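Local coordinates for protein YlmD (PDB 6T1B) that phosphorolyses adenosine, inosine and S-methyl-5'-thioadenosine to the free base and a ribose 1-phosphate or its methylthio analogue, and also deaminates adenosine, using a catalytic zinc ion, at residues V139-A144 with M264-G269; V75-V80 with L119-A124; V127-V132 with I172-G177. One frame throughout, in Å; residues are numbered along the deposited sequence.

Interaction 1. Residues V139-A144 with M264-G269; sequences VGLAHA and MLAFIG. With NOS (inosine), chain B.
In the buried layer between the two six-stranded mixed sheets of the fold, Val-139 and Leu-141 of strand 138-144 meet Ala-266 and Ile-268 of strand 264-269. The strands run nearly antiparallel, at 164°, with their axes 6.8 Å apart at closest approach. No hydrogen bond joins them. Apolar side chains make the contact, packing on each other and on the facing backbone.

Leu-141 points across the gap. Its CG is anti to the backbone N (chi1 -179°), which carries CG toward the other strand. Both methyls meet Ala-266. CD2 lies 3.3 Å from Ala-266 O, and CD1 is 4.1 Å from Ala-266 CB. Ile-268 answers from the other strand. Its CG2 methyl sits 3.6 Å from Gly-140 O and also touches Leu-141 CB at 4.0 Å. The other branch of Ile-268 runs beside Val-139, the two side chains lying next to each other but pointing opposite ways. Val-139 CB is 3.8 Å from Ile-268 CG1.

This is face-to-face packing of two beta-sheets. Strand 138-144 has its backbone partners in strands 109-112 and 127-133, while strand 264-269 lies between strands 25-29 and 118-123. Phe-21 and Ala-26 also pack on Ile-268, and Tyr-130 and Leu-121 on Leu-141.

Two residues beyond Leu-141, the same strand enters the active site. His-143 shares the catalytic zinc ion with His-81 and Cys-126, and its ND1 is hydrogen-bonded to Asp-108 OD2. The inosine O5' approaches the ring obliquely, 3.1 Å from His-143 NE2.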
loop_
_atom_site.group_PDB
_atom_site.type_symbol
_atom_site.label_atom_id
_atom_site.label_comp_id
_atom_site.label_asym_id
_atom_site.label_seq_id
_atom_site.Cartn_x
_atom_site.Cartn_y
_atom_site.Cartn_z
ATOM N N VAL A 139 -8.055 8.611 7.052
ATOM C CA VAL A 139 -7.186 7.492 6.726
ATOM C C VAL A 139 -6.862 7.602 5.245
ATOM O O VAL A 139 -7.683 8.083 4.446
ATOM C CB VAL A 139 -7.803 6.111 7.057
ATOM C CG1 VAL A 139 -8.005 5.953 8.556
ATOM C CG2 VAL A 139 -9.109 5.871 6.273
ATOM N N GLY A 140 -5.690 7.095 4.865
ATOM C CA GLY A 140 -5.293 7.097 3.472
ATOM C C GLY A 140 -4.440 5.890 3.171
ATOM O O GLY A 140 -3.842 5.285 4.074
ATOM N N LEU A 141 -4.357 5.577 1.880
ATOM C CA LEU A 141 -3.554 4.445 1.453
ATOM C C LEU A 141 -3.049 4.733 0.053
ATOM O O LEU A 141 -3.827 5.089 -0.848
ATOM C CB LEU A 141 -4.408 3.165 1.471
ATOM C CG LEU A 141 -3.738 1.853 1.083
ATOM C CD1 LEU A 141 -2.504 1.549 1.891
ATOM C CD2 LEU A 141 -4.785 0.732 1.223
ATOM N N ALA A 142 -1.750 4.546 -0.151
ATOM C CA ALA A 142 -1.116 4.789 -1.438
ATOM C C ALA A 142 -0.246 3.620 -1.858
ATOM O O ALA A 142 0.325 2.917 -1.020
ATOM C CB ALA A 142 -0.268 6.074 -1.399
ATOM N N HIS A 143 -0.157 3.448 -3.177
ATOM C CA HIS A 143 0.600 2.405 -3.854
ATOM C C HIS A 143 1.789 3.084 -4.514
ATOM O O HIS A 143 1.616 3.897 -5.425
ATOM C CB HIS A 143 -0.341 1.767 -4.887
ATOM C CG HIS A 143 0.327 1.005 -5.976
ATOM N ND1 HIS A 143 0.358 1.461 -7.278
ATOM C CD2 HIS A 143 0.910 -0.221 -5.995
ATOM C CE1 HIS A 143 0.964 0.574 -8.041
ATOM N NE2 HIS A 143 1.297 -0.470 -7.292
ATOM N N ALA A 144 3.000 2.752 -4.054
ATOM C CA ALA A 144 4.207 3.387 -4.557
ATOM C C ALA A 144 5.228 2.360 -5.020
ATOM O O ALA A 144 6.008 1.840 -4.222
ATOM C CB ALA A 144 4.831 4.290 -3.490
ATOM N N MET A 264 -1.646 -9.330 -2.803
ATOM C CA MET A 264 -2.179 -9.090 -1.479
ATOM C C MET A 264 -3.027 -7.814 -1.514
ATOM O O MET A 264 -2.872 -6.979 -2.400
ATOM C CB MET A 264 -1.057 -8.875 -0.478
ATOM C CG MET A 264 -0.134 -10.057 -0.224
ATOM S SD MET A 264 1.215 -10.277 -1.393
ATOM C CE MET A 264 2.294 -8.901 -0.969
ATOM N N LEU A 265 -3.916 -7.673 -0.536
ATOM C CA LEU A 265 -4.680 -6.447 -0.375
ATOM C C LEU A 265 -4.165 -5.737 0.872
ATOM O O LEU A 265 -4.111 -6.345 1.953
ATOM C CB LEU A 265 -6.153 -6.739 -0.151
ATOM C CG LEU A 265 -7.112 -5.576 -0.353
ATOM C CD1 LEU A 265 -7.300 -5.345 -1.865
ATOM C CD2 LEU A 265 -8.412 -5.795 0.371
ATOM N N ALA A 266 -3.794 -4.481 0.709
ATOM C CA ALA A 266 -3.613 -3.555 1.821
ATOM C C ALA A 266 -4.931 -2.830 2.017
ATOM O O ALA A 266 -5.616 -2.478 1.048
ATOM C CB ALA A 266 -2.536 -2.527 1.493
ATOM N N PHE A 267 -5.290 -2.608 3.274
ATOM C CA PHE A 267 -6.589 -2.018 3.538
ATOM C C PHE A 267 -6.506 -1.124 4.758
ATOM O O PHE A 267 -5.695 -1.349 5.668
ATOM C CB PHE A 267 -7.676 -3.081 3.721
ATOM C CG PHE A 267 -7.314 -4.141 4.719
ATOM C CD1 PHE A 267 -7.598 -3.990 6.066
ATOM C CD2 PHE A 267 -6.660 -5.296 4.308
ATOM C CE1 PHE A 267 -7.251 -4.973 6.972
ATOM C CE2 PHE A 267 -6.325 -6.272 5.222
ATOM C CZ PHE A 267 -6.594 -6.101 6.551
ATOM N N ILE A 268 -7.315 -0.076 4.746
ATOM C CA ILE A 268 -7.495 0.752 5.937
ATOM C C ILE A 268 -8.884 1.376 5.910
ATOM O O ILE A 268 -9.356 1.862 4.873
ATOM C CB ILE A 268 -6.374 1.804 6.068
ATOM C CG1 ILE A 268 -6.461 2.562 7.398
ATOM C CG2 ILE A 268 -6.390 2.810 4.903
ATOM C CD1 ILE A 268 -5.210 3.392 7.718
ATOM N N GLY A 269 -9.518 1.414 7.077
ATOM C CA GLY A 269 -10.829 2.021 7.225
ATOM C C GLY A 269 -11.171 2.134 8.694
ATOM O O GLY A 269 -10.469 1.581 9.548
HETATM N N9 NOS B . -3.484 -5.286 -10.505
HETATM C C4 NOS B . -4.411 -4.634 -9.780
HETATM N N3 NOS B . -4.499 -3.259 -9.235
HETATM C C2 NOS B . -5.679 -2.857 -8.522
HETATM N N1 NOS B . -6.777 -3.761 -8.323
HETATM C C6 NOS B . -6.747 -5.083 -8.820
HETATM O O6 NOS B . -7.691 -5.794 -8.608
HETATM C C5 NOS B . -5.468 -5.490 -9.581
HETATM N N7 NOS B . -5.149 -6.626 -10.116
HETATM C C8 NOS B . -3.954 -6.524 -10.693
HETATM C "C5'" NOS B . -0.619 -3.099 -8.159
HETATM O "O5'" NOS B . 0.532 -3.442 -7.391
HETATM C "C4'" NOS B . -0.512 -3.633 -9.564
HETATM O "O4'" NOS B . -1.395 -4.770 -9.688
HETATM C "C1'" NOS B . -2.203 -4.637 -10.838
HETATM C "C2'" NOS B . -2.248 -3.148 -11.168
HETATM O "O2'" NOS B . -2.438 -2.954 -12.563
HETATM C "C3'" NOS B . -0.882 -2.658 -10.683
HETATM O "O3'" NOS B . 0.076 -2.779 -11.748
#

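Interaction 2. Residues V75-V80 with L119-A124; sequences VCCEQV and LALCFA. With NOS (inosine), chain B.
The carboxamide of Gln-79 lies against the backbone of Cys-122 and grips it with two hydrogen bonds. Gln-79 OE1 accepts from Cys-122 N at 2.9 Å, nearly straight at 169°, on an in-plane lone pair. Gln-79 NE2 donates to Cys-122 O, also at 2.9 Å, and Cys-122 O lies in the amide plane. The pair fixes the rotation of the amide. The side chain gets there extended beyond CG (chi2 -178°).

Cys-122 O has a second donor, the inosine O5' at 3.1 Å. The base is close as well: its C2 is 3.2 Å from Gln-79 OE1, and its C6 is 3.6 Å from Cys-122 SG.

A water bridges the two segments beside Gln-79 OE1. It accepts from Cys-77 N at 2.9 Å and has both Gln-79 OE1 and Ala-120 O within hydrogen-bonding reach. Nearby, Cys-77 SG rests on the branched end of Leu-121, 3.9 Å from CG.

Toward the start of both segments, Ala-120 N donates to Val-75 O at 3.0 Å, a bent bond in a short parallel pairing of Val-75 with Leu-119. Here strand 74-75 borders strand 118-123. The segment then runs on as a loop, and Gln-79 turns back to the strand, also touching His-143. The loop and the end of strand 118-123 thus line the inosine pocket next to the catalytic zinc site.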
loop_
_atom_site.group_PDB
_atom_site.type_symbol
_atom_site.label_atom_id
_atom_site.label_comp_id
_atom_site.label_asym_id
_atom_site.label_seq_id
_atom_site.Cartn_x
_atom_site.Cartn_y
_atom_site.Cartn_z
ATOM N N VAL A 75 -13.550 0.461 -1.292
ATOM C CA VAL A 75 -13.285 1.314 -2.448
ATOM C C VAL A 75 -11.898 0.981 -2.967
ATOM O O VAL A 75 -10.934 0.991 -2.199
ATOM C CB VAL A 75 -13.353 2.805 -2.099
ATOM C CG1 VAL A 75 -13.136 3.628 -3.356
ATOM C CG2 VAL A 75 -14.673 3.166 -1.452
ATOM N N CYS A 76 -11.810 0.684 -4.262
ATOM C CA CYS A 76 -10.584 0.321 -4.944
ATOM C C CYS A 76 -10.305 1.342 -6.043
ATOM O O CYS A 76 -11.203 2.073 -6.495
ATOM C CB CYS A 76 -10.732 -1.072 -5.567
ATOM S SG CYS A 76 -11.015 -2.391 -4.346
ATOM N N CYS A 77 -9.064 1.336 -6.512
ATOM C CA CYS A 77 -8.651 2.211 -7.602
ATOM C C CYS A 77 -7.859 1.448 -8.650
ATOM O O CYS A 77 -7.435 0.312 -8.447
ATOM C CB CYS A 77 -7.872 3.420 -7.083
ATOM S SG CYS A 77 -6.341 3.071 -6.213
ATOM N N GLU A 78 -7.709 2.086 -9.807
ATOM C CA GLU A 78 -7.144 1.413 -10.965
ATOM C C GLU A 78 -5.686 1.054 -10.762
ATOM O O GLU A 78 -5.223 0.047 -11.308
ATOM C CB GLU A 78 -7.269 2.302 -12.190
ATOM C CG GLU A 78 -6.867 1.632 -13.460
ATOM C CD GLU A 78 -7.043 2.533 -14.685
ATOM O OE1 GLU A 78 -6.746 2.025 -15.817
ATOM O OE2 GLU A 78 -7.479 3.699 -14.576
ATOM N N GLN A 79 -4.930 1.875 -10.036
ATOM C CA GLN A 79 -3.502 1.651 -9.768
ATOM C C GLN A 79 -2.680 1.615 -11.056
ATOM O O GLN A 79 -2.169 0.579 -11.481
ATOM C CB GLN A 79 -3.282 0.414 -8.896
ATOM C CG GLN A 79 -3.926 0.543 -7.530
ATOM C CD GLN A 79 -3.694 -0.636 -6.601
ATOM O OE1 GLN A 79 -4.632 -1.192 -6.045
ATOM N NE2 GLN A 79 -2.431 -0.976 -6.386
ATOM N N VAL A 80 -2.517 2.805 -11.635
ATOM C CA VAL A 80 -1.837 2.959 -12.911
ATOM C C VAL A 80 -0.351 3.253 -12.792
ATOM O O VAL A 80 0.299 3.555 -13.802
ATOM C CB VAL A 80 -2.526 4.026 -13.790
ATOM C CG1 VAL A 80 -3.960 3.605 -14.062
ATOM C CG2 VAL A 80 -2.439 5.413 -13.153
ATOM N N LEU A 119 -10.675 1.452 2.343
ATOM C CA LEU A 119 -9.790 1.671 1.214
ATOM C C LEU A 119 -9.026 0.379 0.989
ATOM O O LEU A 119 -8.505 -0.209 1.950
ATOM C CB LEU A 119 -8.814 2.806 1.520
ATOM C CG LEU A 119 -9.502 4.095 2.009
ATOM C CD1 LEU A 119 -8.421 5.133 2.285
ATOM C CD2 LEU A 119 -10.518 4.615 1.069
ATOM N N ALA A 120 -8.907 -0.054 -0.260
ATOM C CA ALA A 120 -8.386 -1.382 -0.549
ATOM C C ALA A 120 -7.559 -1.318 -1.827
ATOM O O ALA A 120 -8.104 -1.080 -2.914
ATOM C CB ALA A 120 -9.553 -2.363 -0.673
ATOM N N LEU A 121 -6.243 -1.555 -1.698
ATOM C CA LEU A 121 -5.303 -1.503 -2.809
ATOM C C LEU A 121 -4.482 -2.800 -2.864
ATOM O O LEU A 121 -4.231 -3.425 -1.825
ATOM C CB LEU A 121 -4.369 -0.283 -2.706
ATOM C CG LEU A 121 -4.938 1.052 -3.189
ATOM C CD1 LEU A 121 -6.001 1.724 -2.336
ATOM C CD2 LEU A 121 -3.780 2.034 -3.417
ATOM N N CYS A 122 -4.076 -3.182 -4.073
ATOM C CA CYS A 122 -3.393 -4.440 -4.303
ATOM C C CYS A 122 -1.892 -4.266 -4.417
ATOM O O CYS A 122 -1.431 -3.269 -4.999
ATOM C CB CYS A 122 -3.902 -5.044 -5.607
ATOM S SG CYS A 122 -5.553 -5.762 -5.499
ATOM N N PHE A 123 -1.140 -5.262 -3.920
ATOM C CA PHE A 123 0.305 -5.176 -3.819
ATOM C C PHE A 123 0.950 -6.537 -4.030
ATOM O O PHE A 123 0.435 -7.560 -3.572
ATOM C CB PHE A 123 0.713 -4.681 -2.428
ATOM C CG PHE A 123 0.366 -3.267 -2.218
ATOM C CD1 PHE A 123 1.247 -2.278 -2.607
ATOM C CD2 PHE A 123 -0.873 -2.910 -1.745
ATOM C CE1 PHE A 123 0.913 -0.940 -2.478
ATOM C CE2 PHE A 123 -1.212 -1.567 -1.620
ATOM C CZ PHE A 123 -0.320 -0.590 -1.996
ATOM N N ALA A 124 2.145 -6.544 -4.640
ATOM C CA ALA A 124 3.014 -7.715 -4.666
ATOM C C ALA A 124 4.459 -7.298 -4.959
ATOM O O ALA A 124 5.085 -7.783 -5.892
ATOM C CB ALA A 124 2.529 -8.745 -5.674
HETATM N N9 NOS B . -3.484 -5.286 -10.505
HETATM C C4 NOS B . -4.411 -4.634 -9.780
HETATM N N3 NOS B . -4.499 -3.259 -9.235
HETATM C C2 NOS B . -5.679 -2.857 -8.522
HETATM N N1 NOS B . -6.777 -3.761 -8.323
HETATM C C6 NOS B . -6.747 -5.083 -8.820
HETATM O O6 NOS B . -7.691 -5.794 -8.608
HETATM C C5 NOS B . -5.468 -5.490 -9.581
HETATM N N7 NOS B . -5.149 -6.626 -10.116
HETATM C C8 NOS B . -3.954 -6.524 -10.693
HETATM C "C5'" NOS B . -0.619 -3.099 -8.159
HETATM O "O5'" NOS B . 0.532 -3.442 -7.391
HETATM C "C4'" NOS B . -0.512 -3.633 -9.564
HETATM O "O4'" NOS B . -1.395 -4.770 -9.688
HETATM C "C1'" NOS B . -2.203 -4.637 -10.838
HETATM C "C2'" NOS B . -2.248 -3.148 -11.168
HETATM O "O2'" NOS B . -2.438 -2.954 -12.563
HETATM C "C3'" NOS B . -0.882 -2.658 -10.683
HETATM O "O3'" NOS B . 0.076 -2.779 -11.748
HETATM O O HOH W 1 -7.390 -0.782 -5.562
#

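Interaction 3. Residues V127-V132 with I172-G177; sequences VPIYFV and IYVAIG
Ala-175 O takes the shortest bond of this pairing, from Tyr-130 N at 2.8 Å and nearly straight at 170°. Tyr-130 CD1 comes to the same oxygen at 3.4 Å, with the ring edge-on and the oxygen in its plane. CG of Tyr-130 is anti to its carbonyl carbon (chi1 -57°), beside the backbone N that makes the bond. The return bond runs from Ala-175 N to Tyr-130 O at 2.9 Å. Val-132 and Tyr-173 form a second such hydrogen-bonded pair, and Gly-177 N adds a single bond to Pro-128 O.

Alternating with these bonded positions are the non-hydrogen-bonded pairs Ile-129 with Ile-176 and Phe-131 with Val-174. Their side chains share one face. Ile-129 CG2 meets Val-174 CG1 at 3.7 Å, and Phe-131 CD2 lies 3.8 Å from Val-174 CG2, these two side chains pointing the same way. Helices 153-163 and 219-229 pack on this face.

The other face carries Tyr-130, Val-132, Tyr-173 and Ala-175, though the end of Tyr-173 leads away. Val-132 CG1 is 3.9 Å from Tyr-173 CB. Phe-21 touches Tyr-130 and Val-132, and Tyr-130 OH is hydrogen-bonded to Gly-27 O. At the end of the pairing, Pro-128 CG packs 3.8 Å from Gly-177 CA. The arrangement is regular antiparallel pairing inside a mixed beta-sheet, with helices on one face and the second sheet of the fold toward the other.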
loop_
_atom_site.group_PDB
_atom_site.type_symbol
_atom_site.label_atom_id
_atom_site.label_comp_id
_atom_site.label_asym_id
_atom_site.label_seq_id
_atom_site.Cartn_x
_atom_site.Cartn_y
_atom_site.Cartn_z
ATOM N N VAL A 127 5.400 -0.519 -2.626
ATOM C CA VAL A 127 5.280 -0.074 -1.248
ATOM C C VAL A 127 3.856 0.337 -0.896
ATOM O O VAL A 127 3.302 1.257 -1.516
ATOM C CB VAL A 127 6.242 1.094 -0.951
ATOM C CG1 VAL A 127 6.132 1.485 0.513
ATOM C CG2 VAL A 127 7.653 0.723 -1.325
ATOM N N PRO A 128 3.226 -0.316 0.095
ATOM C CA PRO A 128 1.936 0.179 0.603
ATOM C C PRO A 128 2.186 1.219 1.684
ATOM O O PRO A 128 2.882 0.946 2.676
ATOM C CB PRO A 128 1.264 -1.086 1.158
ATOM C CG PRO A 128 2.388 -1.984 1.566
ATOM C CD PRO A 128 3.643 -1.554 0.793
ATOM N N ILE A 129 1.643 2.410 1.505
ATOM C CA ILE A 129 1.856 3.503 2.449
ATOM C C ILE A 129 0.507 3.819 3.085
ATOM O O ILE A 129 -0.427 4.253 2.400
ATOM C CB ILE A 129 2.474 4.742 1.782
ATOM C CG1 ILE A 129 3.699 4.412 0.940
ATOM C CG2 ILE A 129 2.858 5.726 2.889
ATOM C CD1 ILE A 129 4.241 5.602 0.207
ATOM N N TYR A 130 0.395 3.561 4.389
ATOM C CA TYR A 130 -0.820 3.788 5.144
ATOM C C TYR A 130 -0.691 5.102 5.907
ATOM O O TYR A 130 0.330 5.346 6.556
ATOM C CB TYR A 130 -1.019 2.675 6.184
ATOM C CG TYR A 130 -1.064 1.233 5.673
ATOM C CD1 TYR A 130 0.089 0.592 5.231
ATOM C CD2 TYR A 130 -2.247 0.498 5.707
ATOM C CE1 TYR A 130 0.056 -0.733 4.798
ATOM C CE2 TYR A 130 -2.287 -0.805 5.285
ATOM C CZ TYR A 130 -1.130 -1.420 4.821
ATOM O OH TYR A 130 -1.144 -2.749 4.423
ATOM N N PHE A 131 -1.758 5.915 5.885
ATOM C CA PHE A 131 -1.769 7.214 6.529
ATOM C C PHE A 131 -2.943 7.290 7.502
ATOM O O PHE A 131 -4.042 6.803 7.191
ATOM C CB PHE A 131 -1.979 8.321 5.497
ATOM C CG PHE A 131 -0.912 8.440 4.449
ATOM C CD1 PHE A 131 -0.869 7.595 3.360
ATOM C CD2 PHE A 131 0.014 9.455 4.511
ATOM C CE1 PHE A 131 0.097 7.776 2.388
ATOM C CE2 PHE A 131 0.982 9.618 3.551
ATOM C CZ PHE A 131 1.015 8.789 2.489
ATOM N N VAL A 132 -2.736 7.945 8.630
ATOM C CA VAL A 132 -3.829 8.200 9.546
ATOM C C VAL A 132 -3.583 9.540 10.205
ATOM O O VAL A 132 -2.451 9.891 10.548
ATOM C CB VAL A 132 -3.990 7.064 10.583
ATOM C CG1 VAL A 132 -2.801 6.945 11.500
ATOM C CG2 VAL A 132 -5.301 7.216 11.356
ATOM N N ILE A 172 -0.065 13.802 11.257
ATOM C CA ILE A 172 -0.130 12.614 10.420
ATOM C C ILE A 172 0.819 11.553 10.946
ATOM O O ILE A 172 1.919 11.866 11.424
ATOM C CB ILE A 172 0.208 12.973 8.958
ATOM C CG1 ILE A 172 -0.789 14.028 8.470
ATOM C CG2 ILE A 172 0.229 11.734 8.079
ATOM C CD1 ILE A 172 -0.505 14.517 7.052
ATOM N N TYR A 173 0.387 10.307 10.858
ATOM C CA TYR A 173 1.183 9.134 11.180
ATOM C C TYR A 173 1.129 8.200 9.986
ATOM O O TYR A 173 0.123 8.130 9.270
ATOM C CB TYR A 173 0.658 8.423 12.425
ATOM C CG TYR A 173 0.635 9.288 13.655
ATOM C CD1 TYR A 173 1.623 9.185 14.628
ATOM C CD2 TYR A 173 -0.393 10.189 13.868
ATOM C CE1 TYR A 173 1.596 9.976 15.757
ATOM C CE2 TYR A 173 -0.423 10.981 15.000
ATOM C CZ TYR A 173 0.565 10.872 15.937
ATOM O OH TYR A 173 0.498 11.659 17.063
ATOM N N VAL A 174 2.235 7.509 9.743
ATOM C CA VAL A 174 2.394 6.699 8.541
ATOM C C VAL A 174 2.936 5.331 8.914
ATOM O O VAL A 174 3.834 5.228 9.756
ATOM C CB VAL A 174 3.343 7.374 7.524
ATOM C CG1 VAL A 174 3.648 6.405 6.409
ATOM C CG2 VAL A 174 2.734 8.683 7.012
ATOM N N ALA A 175 2.419 4.287 8.277
ATOM C CA ALA A 175 3.051 2.978 8.326
ATOM C C ALA A 175 3.424 2.614 6.897
ATOM O O ALA A 175 2.590 2.703 5.991
ATOM C CB ALA A 175 2.130 1.925 8.915
ATOM N N ILE A 176 4.682 2.240 6.689
ATOM C CA ILE A 176 5.162 1.743 5.404
ATOM C C ILE A 176 5.195 0.232 5.541
ATOM O O ILE A 176 5.876 -0.292 6.435
ATOM C CB ILE A 176 6.531 2.341 5.074
ATOM C CG1 ILE A 176 6.375 3.831 4.771
ATOM C CG2 ILE A 176 7.186 1.618 3.914
ATOM C CD1 ILE A 176 7.667 4.586 4.754
ATOM N N GLY A 177 4.415 -0.459 4.728
ATOM C CA GLY A 177 4.194 -1.876 4.907
ATOM C C GLY A 177 5.170 -2.754 4.158
ATOM O O GLY A 177 6.124 -2.268 3.532
#

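All three contacts are buried. Interaction 3 lies within one sheet and is held mainly by backbone hydrogen bonds. Interaction 1 joins that sheet to the other one mainly through apolar side chains, with no hydrogen bond between its segments. Interaction 2 sits at the edge of the second sheet and is the most polar in its side chains, with an amide and a water beside the ligand. Neighbouring strands tie them together. Strand 138-144 bonds to strand 127-133, with Gly-140 O probably accepting from Phe-131 N, and Ala-266 N probably donates to Leu-121 O. Interactions 1 and 2 both reach inosine, whereas interaction 3 lies further from it, with helices on one of its faces.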